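Local atomic coordinates of carbohydrate binding protein, putative, cpb33A (Cellvibrio japonicus, PDB entry 5FJQ), a protein that is a putative carbohydrate-binding protein whose copper-bearing domain belongs to the lytic polysaccharide monooxygenases and is important for efficient use of chitin. Residues 1-13 with 89-101. Sequence-based numbering, arbitrary orientation.
Sequences HGYVSSPKSRVIQ and AREFVWTNTAAHK. With CU (copper (II) ion), chain D.
His1 and His100 close a copper histidine brace, the hallmark of lytic polysaccharide monooxygenases, at one end of an antiparallel strand pair. Copper is gripped by the terminal amine N of His1 at 2.1 Å, by ND1 of the same residue and by His100 NE2, which lies at the edge of the His1 ring, in its plane. The amine also donates to Ala98 O, in the carbonyl plane, so the chain beside the metal helps fix this ligand. Strands 2-6 and 88-96 then pair from Gly2 with Asn96 to Ser6 with Val93, and a beta bulge after Val4 shifts the register by one.

The two faces of this sheet differ sharply. On the buried one, Val4 CG2 sits over the Trp94 indole in a CH-pi contact, 3.6 Å from the centroid of the five-membered ring and 14° off its normal, while Ser157 takes the indole NE1. Farther along, after a cis peptide bond, Pro7 CD presses on Phe92 CD2 at 3.3 Å; Ile155 and Val144 add to the packing around Phe92.

The other face, carrying Tyr3, Thr95, Ser6 and Val93, is partly exposed and more loosely joined. Tyr3 lies alongside Thr95, its CG set between backbone N and carbonyl carbon (chi1 55°), which lays one ring face over Thr95 O. Nearby, the Tyr3 hydroxyl comes no closer than 3.9 Å to Thr95 CG2. At the bulge, the side chain of Ser5 points toward the partner strand, and its OG shares a hydrogen bond of 2.7 Å with Thr95 OG1.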
loop_
_atom_site.group_PDB
_atom_site.type_symbol
_atom_site.label_atom_id
_atom_site.label_comp_id
_atom_site.label_asym_id
_atom_site.label_seq_id
_atom_site.Cartn_x
_atom_site.Cartn_y
_atom_site.Cartn_z
ATOM N N HIS A 1 -4.282 9.810 8.713
ATOM C CA HIS A 1 -5.187 9.384 7.601
ATOM C C HIS A 1 -4.699 9.770 6.202
ATOM O O HIS A 1 -4.532 10.950 5.834
ATOM C CB HIS A 1 -6.639 9.810 7.903
ATOM C CG HIS A 1 -7.294 8.954 8.943
ATOM N ND1 HIS A 1 -6.774 8.804 10.217
ATOM C CD2 HIS A 1 -8.424 8.205 8.903
ATOM C CE1 HIS A 1 -7.529 7.964 10.897
ATOM N NE2 HIS A 1 -8.543 7.598 10.130
ATOM N N GLY A 2 -4.462 8.742 5.402
ATOM C CA GLY A 2 -4.007 8.951 4.059
ATOM C C GLY A 2 -3.740 7.712 3.220
ATOM O O GLY A 2 -3.674 6.617 3.742
ATOM N N TYR A 3 -3.512 7.906 1.911
ATOM C CA TYR A 3 -3.292 6.770 0.982
ATOM C C TYR A 3 -2.338 7.220 -0.124
ATOM O O TYR A 3 -2.066 8.381 -0.187
ATOM C CB TYR A 3 -4.622 6.321 0.393
ATOM C CG TYR A 3 -5.391 7.448 -0.279
ATOM C CD1 TYR A 3 -6.234 8.268 0.472
ATOM C CD2 TYR A 3 -5.212 7.741 -1.623
ATOM C CE1 TYR A 3 -6.918 9.331 -0.117
ATOM C CE2 TYR A 3 -5.918 8.794 -2.235
ATOM C CZ TYR A 3 -6.747 9.583 -1.458
ATOM O OH TYR A 3 -7.435 10.632 -2.006
ATOM N N VAL A 4 -1.843 6.312 -0.967
ATOM C CA VAL A 4 -0.929 6.660 -2.090
ATOM C C VAL A 4 -1.813 6.849 -3.294
ATOM O O VAL A 4 -2.516 5.901 -3.728
ATOM C CB VAL A 4 0.128 5.580 -2.374
ATOM C CG1 VAL A 4 1.041 5.983 -3.548
ATOM C CG2 VAL A 4 1.011 5.392 -1.143
ATOM N N SER A 5 -1.727 8.060 -3.858
ATOM C CA SER A 5 -2.601 8.493 -4.909
ATOM C C SER A 5 -1.921 8.369 -6.253
ATOM O O SER A 5 -2.610 8.268 -7.276
ATOM C CB SER A 5 -3.075 9.923 -4.605
ATOM O OG SER A 5 -1.993 10.757 -4.161
ATOM N N SER A 6 -0.576 8.293 -6.234
ATOM C CA SER A 6 0.268 8.376 -7.450
ATOM C C SER A 6 1.625 7.684 -7.183
ATOM O O SER A 6 2.379 8.182 -6.349
ATOM C CB SER A 6 0.436 9.844 -7.798
ATOM O OG SER A 6 1.244 10.003 -8.910
ATOM N N PRO A 7 1.861 6.473 -7.773
ATOM C CA PRO A 7 0.965 5.661 -8.601
ATOM C C PRO A 7 -0.219 5.228 -7.728
ATOM O O PRO A 7 -0.059 5.078 -6.521
ATOM C CB PRO A 7 1.829 4.455 -8.943
ATOM C CG PRO A 7 3.224 4.990 -8.889
ATOM C CD PRO A 7 3.130 5.760 -7.610
ATOM N N LYS A 8 -1.395 5.107 -8.315
ATOM C CA LYS A 8 -2.611 4.753 -7.555
ATOM C C LYS A 8 -2.391 3.416 -6.870
ATOM O O LYS A 8 -1.978 2.418 -7.507
ATOM C CB LYS A 8 -3.812 4.697 -8.463
ATOM C CG LYS A 8 -4.061 5.965 -9.254
ATOM C CD LYS A 8 -5.249 5.795 -10.208
ATOM C CE LYS A 8 -5.638 7.096 -10.943
ATOM N NZ LYS A 8 -6.278 8.053 -9.960
ATOM N N SER A 9 -2.651 3.398 -5.570
ATOM C CA SER A 9 -2.534 2.193 -4.765
ATOM C C SER A 9 -3.701 1.332 -5.190
ATOM O O SER A 9 -4.608 1.800 -5.898
ATOM C CB SER A 9 -2.683 2.479 -3.277
ATOM O OG SER A 9 -4.020 2.936 -2.955
ATOM N N ARG A 10 -3.619 0.079 -4.798
ATOM C CA ARG A 10 -4.611 -0.941 -5.133
ATOM C C ARG A 10 -6.022 -0.558 -4.627
ATOM O O ARG A 10 -7.000 -0.799 -5.351
ATOM C CB ARG A 10 -4.200 -2.276 -4.497
ATOM C CG ARG A 10 -4.918 -3.456 -5.126
ATOM C CD ARG A 10 -4.402 -4.743 -4.579
ATOM N NE ARG A 10 -3.060 -5.086 -5.006
ATOM C CZ ARG A 10 -2.464 -6.201 -4.525
ATOM N NH1 ARG A 10 -3.115 -6.995 -3.659
ATOM N NH2 ARG A 10 -1.255 -6.554 -4.923
ATOM N N VAL A 11 -6.118 0.012 -3.397
ATOM C CA VAL A 11 -7.435 0.442 -2.851
ATOM C C VAL A 11 -7.959 1.609 -3.772
ATOM O O VAL A 11 -9.151 1.742 -4.013
ATOM C CB VAL A 11 -7.436 0.874 -1.323
ATOM C CG1 VAL A 11 -7.057 -0.310 -0.431
ATOM C CG2 VAL A 11 -6.510 2.094 -1.032
ATOM N N ILE A 12 -7.048 2.347 -4.397
ATOM C CA ILE A 12 -7.489 3.535 -5.256
ATOM C C ILE A 12 -7.820 3.115 -6.715
ATOM O O ILE A 12 -8.727 3.681 -7.424
ATOM C CB ILE A 12 -6.390 4.663 -5.367
ATOM C CG1 ILE A 12 -6.110 5.352 -4.008
ATOM C CG2 ILE A 12 -6.796 5.719 -6.447
ATOM C CD1 ILE A 12 -7.297 5.943 -3.300
ATOM N N GLN A 13 -7.004 2.210 -7.223
ATOM C CA GLN A 13 -7.293 1.570 -8.501
ATOM C C GLN A 13 -8.692 0.947 -8.452
ATOM O O GLN A 13 -9.566 1.195 -9.296
ATOM C CB GLN A 13 -6.224 0.528 -8.805
ATOM C CG GLN A 13 -4.855 1.135 -9.221
ATOM C CD GLN A 13 -4.906 1.769 -10.581
ATOM O OE1 GLN A 13 -5.987 1.957 -11.121
ATOM N NE2 GLN A 13 -3.721 2.126 -11.163
ATOM N N ALA A 89 14.345 6.537 -10.418
ATOM C CA ALA A 89 13.538 7.382 -9.551
ATOM C C ALA A 89 12.087 7.387 -10.016
ATOM O O ALA A 89 11.812 7.433 -11.197
ATOM C CB ALA A 89 14.104 8.783 -9.490
ATOM N N ARG A 90 11.174 7.188 -9.072
ATOM C CA ARG A 90 9.742 7.347 -9.359
ATOM C C ARG A 90 9.113 8.112 -8.180
ATOM O O ARG A 90 9.325 7.765 -7.045
ATOM C CB ARG A 90 9.108 5.965 -9.586
ATOM C CG ARG A 90 7.635 5.979 -9.972
ATOM C CD ARG A 90 7.454 6.784 -11.234
ATOM N NE ARG A 90 6.044 6.797 -11.511
ATOM C CZ ARG A 90 5.454 6.211 -12.550
ATOM N NH1 ARG A 90 6.158 5.616 -13.547
ATOM N NH2 ARG A 90 4.137 6.285 -12.601
ATOM N N GLU A 91 8.415 9.213 -8.422
ATOM C CA GLU A 91 7.634 9.818 -7.310
ATOM C C GLU A 91 6.412 8.954 -6.871
ATOM O O GLU A 91 5.637 8.433 -7.704
ATOM C CB GLU A 91 7.117 11.247 -7.597
ATOM C CG GLU A 91 8.143 12.179 -8.214
ATOM C CD GLU A 91 7.875 13.637 -7.900
ATOM O OE1 GLU A 91 6.689 14.049 -7.752
ATOM O OE2 GLU A 91 8.876 14.368 -7.763
ATOM N N PHE A 92 6.296 8.845 -5.559
ATOM C CA PHE A 92 5.155 8.261 -4.838
ATOM C C PHE A 92 4.564 9.320 -3.925
ATOM O O PHE A 92 5.270 10.035 -3.200
ATOM C CB PHE A 92 5.599 7.035 -4.028
ATOM C CG PHE A 92 5.950 5.844 -4.874
ATOM C CD1 PHE A 92 7.174 5.772 -5.551
ATOM C CD2 PHE A 92 5.048 4.843 -5.067
ATOM C CE1 PHE A 92 7.463 4.673 -6.355
ATOM C CE2 PHE A 92 5.328 3.742 -5.882
ATOM C CZ PHE A 92 6.533 3.662 -6.523
ATOM N N VAL A 93 3.256 9.438 -3.976
ATOM C CA VAL A 93 2.651 10.572 -3.348
ATOM C C VAL A 93 1.579 10.031 -2.459
ATOM O O VAL A 93 0.749 9.254 -2.949
ATOM C CB VAL A 93 1.963 11.503 -4.401
ATOM C CG1 VAL A 93 1.121 12.554 -3.687
ATOM C CG2 VAL A 93 2.990 12.118 -5.396
ATOM N N TRP A 94 1.586 10.494 -1.207
ATOM C CA TRP A 94 0.534 10.134 -0.243
ATOM C C TRP A 94 -0.367 11.351 -0.170
ATOM O O TRP A 94 0.105 12.454 0.091
ATOM C CB TRP A 94 1.073 9.827 1.163
ATOM C CG TRP A 94 1.642 8.441 1.389
ATOM C CD1 TRP A 94 2.842 8.023 0.994
ATOM C CD2 TRP A 94 1.079 7.363 2.178
ATOM N NE1 TRP A 94 3.088 6.719 1.369
ATOM C CE2 TRP A 94 2.027 6.289 2.138
ATOM C CE3 TRP A 94 -0.125 7.189 2.897
ATOM C CZ2 TRP A 94 1.816 5.082 2.773
ATOM C CZ3 TRP A 94 -0.337 5.997 3.532
ATOM C CH2 TRP A 94 0.619 4.917 3.453
ATOM N N THR A 95 -1.647 11.150 -0.439
ATOM C CA THR A 95 -2.630 12.183 -0.191
ATOM C C THR A 95 -3.212 11.887 1.179
ATOM O O THR A 95 -3.880 10.869 1.390
ATOM C CB THR A 95 -3.722 12.199 -1.274
ATOM O OG1 THR A 95 -3.082 12.538 -2.495
ATOM C CG2 THR A 95 -4.763 13.261 -0.943
ATOM N N ASN A 96 -2.909 12.785 2.104
ATOM C CA ASN A 96 -3.314 12.695 3.459
ATOM C C ASN A 96 -4.621 13.437 3.723
ATOM O O ASN A 96 -4.700 14.633 3.487
ATOM C CB ASN A 96 -2.169 13.193 4.348
ATOM C CG ASN A 96 -0.918 12.388 4.114
ATOM O OD1 ASN A 96 -1.019 11.284 3.578
ATOM N ND2 ASN A 96 0.257 12.982 4.360
ATOM N N THR A 97 -5.633 12.730 4.212
ATOM C CA THR A 97 -6.904 13.398 4.543
ATOM C C THR A 97 -6.804 14.043 5.894
ATOM O O THR A 97 -7.467 15.043 6.150
ATOM C CB THR A 97 -8.082 12.408 4.500
ATOM O OG1 THR A 97 -7.911 11.376 5.529
ATOM C CG2 THR A 97 -8.200 11.859 3.049
ATOM N N ALA A 98 -6.053 13.409 6.809
ATOM C CA ALA A 98 -5.757 14.027 8.072
ATOM C C ALA A 98 -4.254 13.894 8.296
ATOM O O ALA A 98 -3.772 12.785 8.521
ATOM C CB ALA A 98 -6.547 13.353 9.198
ATOM N N ALA A 99 -3.545 15.016 8.338
ATOM C CA ALA A 99 -2.093 15.034 8.602
ATOM C C ALA A 99 -1.717 14.530 10.006
ATOM O O ALA A 99 -2.528 14.586 10.922
ATOM C CB ALA A 99 -1.560 16.417 8.388
ATOM N N HIS A 100 -0.492 14.020 10.156
ATOM C CA HIS A 100 0.006 13.559 11.427
ATOM C C HIS A 100 1.512 13.852 11.481
ATOM O O HIS A 100 2.152 14.068 10.419
ATOM C CB HIS A 100 -0.279 12.077 11.635
ATOM C CG HIS A 100 -1.740 11.731 11.705
ATOM N ND1 HIS A 100 -2.607 12.361 12.565
ATOM C CD2 HIS A 100 -2.481 10.827 11.022
ATOM C CE1 HIS A 100 -3.822 11.833 12.442
ATOM N NE2 HIS A 100 -3.773 10.919 11.489
ATOM N N LYS A 101 2.073 13.890 12.709
ATOM C CA LYS A 101 3.534 13.937 12.877
ATOM C C LYS A 101 3.991 12.537 12.486
ATOM O O LYS A 101 3.299 11.591 12.764
ATOM C CB LYS A 101 3.951 14.319 14.307
ATOM C CG LYS A 101 3.261 15.562 14.830
ATOM C CD LYS A 101 4.147 16.329 15.791
ATOM C CE LYS A 101 3.774 17.812 15.872
ATOM N NZ LYS A 101 4.413 18.605 14.773
HETATM CU CU CU D . -5.043 9.785 10.629
#